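Local structure of (2Z,6E)-hedycaryol synthase (Kitasatospora setae, 4MC3) at residues D169-L172 with D173-M176; A214-I217 with A218-D222. The protein catalyses the magnesium-dependent 1,11-cyclisation of (2E,6E)-farnesyl diphosphate to the sesquiterpene alcohol (2Z,6E)-hedycaryol, releasing diphosphate. All coordinates share one frame; numbering follows the deposited sequence.

Contact 1. Residues D169-L172 with D173-M176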
loop_
_atom_site.group_PDB
_atom_site.type_symbol
_atom_site.label_atom_id
_atom_site.label_comp_id
_atom_site.label_asym_id
_atom_site.label_seq_id
_atom_site.Cartn_x
_atom_site.Cartn_y
_atom_site.Cartn_z
ATOM N N ASP A 169 18.351 -5.099 -3.797
ATOM C CA ASP A 169 17.474 -5.215 -4.952
ATOM C C ASP A 169 16.300 -6.171 -4.653
ATOM O O ASP A 169 15.141 -5.825 -4.930
ATOM C CB ASP A 169 18.192 -5.584 -6.265
ATOM C CG ASP A 169 19.052 -6.833 -6.190
ATOM O OD1 ASP A 169 19.148 -7.529 -5.167
ATOM O OD2 ASP A 169 19.680 -7.125 -7.222
ATOM N N ASP A 170 16.588 -7.290 -4.035
ATOM C CA ASP A 170 15.522 -8.226 -3.694
ATOM C C ASP A 170 14.617 -7.614 -2.630
ATOM O O ASP A 170 13.370 -7.831 -2.633
ATOM C CB ASP A 170 16.098 -9.531 -3.155
ATOM C CG ASP A 170 16.804 -10.354 -4.232
ATOM O OD1 ASP A 170 16.650 -10.097 -5.437
ATOM O OD2 ASP A 170 17.580 -11.240 -3.857
ATOM N N TYR A 171 15.201 -6.896 -1.669
ATOM C CA TYR A 171 14.405 -6.166 -0.663
ATOM C C TYR A 171 13.423 -5.235 -1.344
ATOM O O TYR A 171 12.214 -5.223 -1.009
ATOM C CB TYR A 171 15.281 -5.425 0.348
ATOM C CG TYR A 171 14.498 -4.456 1.248
ATOM C CD1 TYR A 171 13.693 -4.912 2.259
ATOM C CD2 TYR A 171 14.537 -3.095 1.029
ATOM C CE1 TYR A 171 12.993 -4.044 3.055
ATOM C CE2 TYR A 171 13.844 -2.211 1.818
ATOM C CZ TYR A 171 13.074 -2.693 2.853
ATOM O OH TYR A 171 12.340 -1.842 3.647
ATOM N N LEU A 172 13.877 -4.423 -2.307
ATOM C CA LEU A 172 12.940 -3.471 -2.918
ATOM C C LEU A 172 11.815 -4.186 -3.689
ATOM O O LEU A 172 10.677 -3.728 -3.743
ATOM C CB LEU A 172 13.647 -2.456 -3.841
ATOM C CG LEU A 172 14.713 -1.572 -3.211
ATOM C CD1 LEU A 172 15.351 -0.639 -4.259
ATOM C CD2 LEU A 172 14.104 -0.761 -2.100
ATOM N N ASP A 173 12.136 -5.317 -4.278
ATOM C CA ASP A 173 11.162 -6.080 -5.048
ATOM C C ASP A 173 10.028 -6.517 -4.127
ATOM O O ASP A 173 8.863 -6.523 -4.576
ATOM C CB ASP A 173 11.797 -7.316 -5.649
ATOM C CG ASP A 173 12.631 -7.033 -6.891
ATOM O OD1 ASP A 173 12.532 -5.934 -7.477
ATOM O OD2 ASP A 173 13.299 -7.988 -7.369
ATOM N N ARG A 174 10.323 -6.896 -2.903
ATOM C CA ARG A 174 9.295 -7.281 -1.910
ATOM C C ARG A 174 8.684 -6.088 -1.165
ATOM O O ARG A 174 7.444 -6.072 -0.868
ATOM C CB ARG A 174 9.753 -8.364 -0.974
ATOM C CG ARG A 174 10.692 -7.953 0.073
ATOM C CD ARG A 174 10.921 -9.161 1.011
ATOM N NE ARG A 174 11.992 -8.806 1.896
ATOM C CZ ARG A 174 13.294 -8.957 1.594
ATOM N NH1 ARG A 174 14.206 -8.567 2.455
ATOM N NH2 ARG A 174 13.676 -9.498 0.438
ATOM N N ARG A 175 9.485 -5.045 -0.945
ATOM C CA ARG A 175 9.047 -3.874 -0.223
ATOM C C ARG A 175 7.930 -3.129 -0.968
ATOM O O ARG A 175 7.052 -2.517 -0.340
ATOM C CB ARG A 175 10.222 -2.926 0.058
ATOM C CG ARG A 175 9.898 -1.798 0.964
ATOM C CD ARG A 175 9.478 -2.232 2.329
ATOM N NE ARG A 175 9.395 -1.098 3.228
ATOM C CZ ARG A 175 8.309 -0.738 3.899
ATOM N NH1 ARG A 175 7.168 -1.448 3.832
ATOM N NH2 ARG A 175 8.368 0.339 4.623
ATOM N N MET A 176 7.964 -3.125 -2.299
ATOM C CA MET A 176 6.891 -2.466 -3.064
ATOM C C MET A 176 5.543 -3.116 -2.755
ATOM O O MET A 176 4.534 -2.444 -2.862
ATOM C CB MET A 176 7.120 -2.373 -4.551
ATOM C CG MET A 176 7.109 -3.621 -5.302
ATOM S SD MET A 176 6.821 -3.342 -7.116
ATOM C CE MET A 176 5.126 -2.857 -7.377
HETATM O O HOH W 1 16.081 -8.053 -7.332
HETATM O O HOH W 2 13.322 -10.423 -6.368
HETATM O O HOH W 3 12.447 -10.532 -2.105
#
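Tyr171 and Arg175 lie one turn apart on helix 168-178 of the class I terpene cyclase alpha-domain, their side chains side by side and pointing the same way. Both swing CG anti to the backbone N, which carries the arginine chain along the phenol. Its CB sits over one ring face in a CH-pi contact, 4.1 Å from the Tyr171 ring centroid; further out Arg175 CD comes to 3.7 Å from Tyr171 CZ. The bend at chi2 (62°) takes CG and CD out past the rim, above the CZ-OH bond, before the guanidinium turns off, its plane 47° from that of the phenol. The polar ends of both residues have Asp222 as their outside partner, while Arg175 NH1 bonds Ser178 OG. Arg175 probably binds the substrate, as in related cyclases, and Tyr171, packed along its chain and sharing Asp222 with it, is consistent with a second-shell residue. A phenylalanine here removes the hydroxyl, and Asp222 OD2 would probably lose one of its partners, leaving the carboxylate to Arg175 and the Ala238 amide. Arg174 approaches the same ring from another side: NH1 meets its edge in plane, 3.7 Å from Tyr171 CD1, with ring and guanidinium nearly perpendicular (78°), and NE forms a salt bridge with Glu156. On the outer surface Asp170 and Asp173 bring like charges near each other, Asp170 OD1 lying 4.4 Å from Asp173 OD2. Water 1 donates to both atoms and probably eases their repulsion; Asp173 OD1 also pairs with Arg211. Water 3 donates to Asp170 O at 2.9 Å and accepts from Arg174 NH2 at 3.0 Å, lying in the guanidinium plane.

Contact 2. Residues A214-I217 with A218-D222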
loop_
_atom_site.group_PDB
_atom_site.type_symbol
_atom_site.label_atom_id
_atom_site.label_comp_id
_atom_site.label_asym_id
_atom_site.label_seq_id
_atom_site.Cartn_x
_atom_site.Cartn_y
_atom_site.Cartn_z
ATOM N N ALA A 214 5.270 3.339 -4.935
ATOM C CA ALA A 214 5.263 2.439 -3.760
ATOM C C ALA A 214 6.636 2.510 -3.071
ATOM O O ALA A 214 6.705 2.540 -1.834
ATOM C CB ALA A 214 4.902 1.009 -4.113
ATOM N N LEU A 215 7.706 2.538 -3.847
ATOM C CA LEU A 215 9.048 2.559 -3.297
ATOM C C LEU A 215 9.402 3.913 -2.702
ATOM O O LEU A 215 10.079 3.960 -1.669
ATOM C CB LEU A 215 10.093 2.113 -4.306
ATOM C CG LEU A 215 10.057 0.598 -4.612
ATOM C CD1 LEU A 215 11.131 0.282 -5.653
ATOM C CD2 LEU A 215 10.156 -0.334 -3.371
ATOM N N HIS A 216 8.923 5.000 -3.276
ATOM C CA HIS A 216 9.157 6.315 -2.653
ATOM C C HIS A 216 8.594 6.344 -1.234
ATOM O O HIS A 216 9.275 6.666 -0.252
ATOM C CB HIS A 216 8.521 7.410 -3.470
ATOM C CG HIS A 216 8.781 8.788 -2.960
ATOM N ND1 HIS A 216 8.132 9.318 -1.870
ATOM C CD2 HIS A 216 9.645 9.747 -3.394
ATOM C CE1 HIS A 216 8.567 10.564 -1.668
ATOM N NE2 HIS A 216 9.475 10.846 -2.580
ATOM N N ILE A 217 7.321 5.918 -1.099
ATOM C CA ILE A 217 6.611 5.873 0.137
ATOM C C ILE A 217 7.307 4.955 1.098
ATOM O O ILE A 217 7.459 5.263 2.293
ATOM C CB ILE A 217 5.137 5.468 -0.149
ATOM C CG1 ILE A 217 4.435 6.591 -0.929
ATOM C CG2 ILE A 217 4.402 5.117 1.097
ATOM C CD1 ILE A 217 3.124 6.192 -1.579
ATOM N N ALA A 218 7.654 3.752 0.647
ATOM C CA ALA A 218 8.290 2.772 1.529
ATOM C C ALA A 218 9.649 3.180 2.012
ATOM O O ALA A 218 9.978 2.937 3.200
ATOM C CB ALA A 218 8.403 1.434 0.857
ATOM N N LEU A 219 10.443 3.798 1.144
ATOM C CA LEU A 219 11.794 4.184 1.510
ATOM C C LEU A 219 11.758 5.366 2.497
ATOM O O LEU A 219 12.577 5.431 3.430
ATOM C CB LEU A 219 12.612 4.530 0.279
ATOM C CG LEU A 219 12.998 3.332 -0.571
ATOM C CD1 LEU A 219 13.471 3.745 -1.930
ATOM C CD2 LEU A 219 14.041 2.470 0.121
ATOM N N VAL A 220 10.815 6.286 2.290
ATOM C CA VAL A 220 10.632 7.372 3.268
ATOM C C VAL A 220 10.236 6.744 4.608
ATOM O O VAL A 220 10.798 7.111 5.658
ATOM C CB VAL A 220 9.606 8.411 2.759
ATOM C CG1 VAL A 220 9.126 9.328 3.891
ATOM C CG2 VAL A 220 10.216 9.154 1.601
ATOM N N ASN A 221 9.281 5.807 4.601
ATOM C CA ASN A 221 8.889 5.030 5.802
ATOM C C ASN A 221 10.120 4.398 6.466
ATOM O O ASN A 221 10.267 4.494 7.669
ATOM C CB ASN A 221 7.788 3.995 5.506
ATOM C CG ASN A 221 7.437 3.105 6.696
ATOM O OD1 ASN A 221 8.111 2.105 6.960
ATOM N ND2 ASN A 221 6.344 3.430 7.390
ATOM N N ASP A 222 11.020 3.812 5.684
ATOM C CA ASP A 222 12.195 3.138 6.223
ATOM C C ASP A 222 13.061 4.146 6.997
ATOM O O ASP A 222 13.576 3.837 8.071
ATOM C CB ASP A 222 13.034 2.474 5.121
ATOM C CG ASP A 222 12.464 1.190 4.592
ATOM O OD1 ASP A 222 11.356 0.764 4.964
ATOM O OD2 ASP A 222 13.168 0.566 3.744
#
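Ala214 O through Ile217 O accept the amide N-H groups of Ala218 through Asn221 in four successive i to i+4 bonds, the shortest 2.8 Å from Leu219 N to Leu215 O, as regular alpha-helix in the C-terminal half of helix 204-225. His216 and Val220 point the same way from one flank of this stretch of helix. The imidazole is set anti to its own amide nitrogen (chi1 -176°), which brings its CE1 to 3.9 Å from Val220 CG2; the methyl meets the ring obliquely. The same methyl also closes on the backbone, with Val220 CG2 3.2 Å from His216 O, so the valine branch packs beside a carbonyl already engaged by its own N-H. Leu215 and Leu219 repeat the pattern on another flank, but more loosely between side chains: Leu215 CB and Leu219 CD1 are 4.4 Å apart. Leu219 packs chiefly on the preceding turn's backbone, its CG 3.2 Å from Leu215 O. Ala218 adds a single methyl, its CB 3.4 Å from Ala214 O, which also packs on Val179. Ile217 and Asn221 face the bound nerolidol and belong to its pocket. Asn221 opens the NXXXSXXXE motif and probably binds the third magnesium ion, as in related enzymes; its ND2 is hydrogen-bonded to His310 NE2, which would limit turning of the amide. The segment is enclosed within the all-helical fold: His216 packs against Val261 of helix 250-282 and Leu303 of helix 286-309, Ile217 and Val220 meet Gln306 and Leu307 of the latter helix, and Leu215 and Leu219 rest on Leu172 of helix 168-178.

How the contacts relate
Contacts 1 and 2 follow one another along the chain, well separated in sequence, and touch in space, their centres 11 Å apart. Asp222 of contact 2 joins them: its OD2 is 2.5 Å from Tyr171 OH, a probable hydrogen bond, and its OD1 forms a 3.0 Å salt bridge with Arg175 NH2. That nitrogen also lies 2.9 Å from Asn221 OD1, placing a residue assigned by similarity to substrate binding beside one assigned likewise to the third magnesium ion. Arg175 is about 6 Å from the bound nerolidol at the nearest side-chain atoms, whereas Ile217 is about 4 Å away. Together the two helix segments join the polar mouth of the active site to its apolar wall.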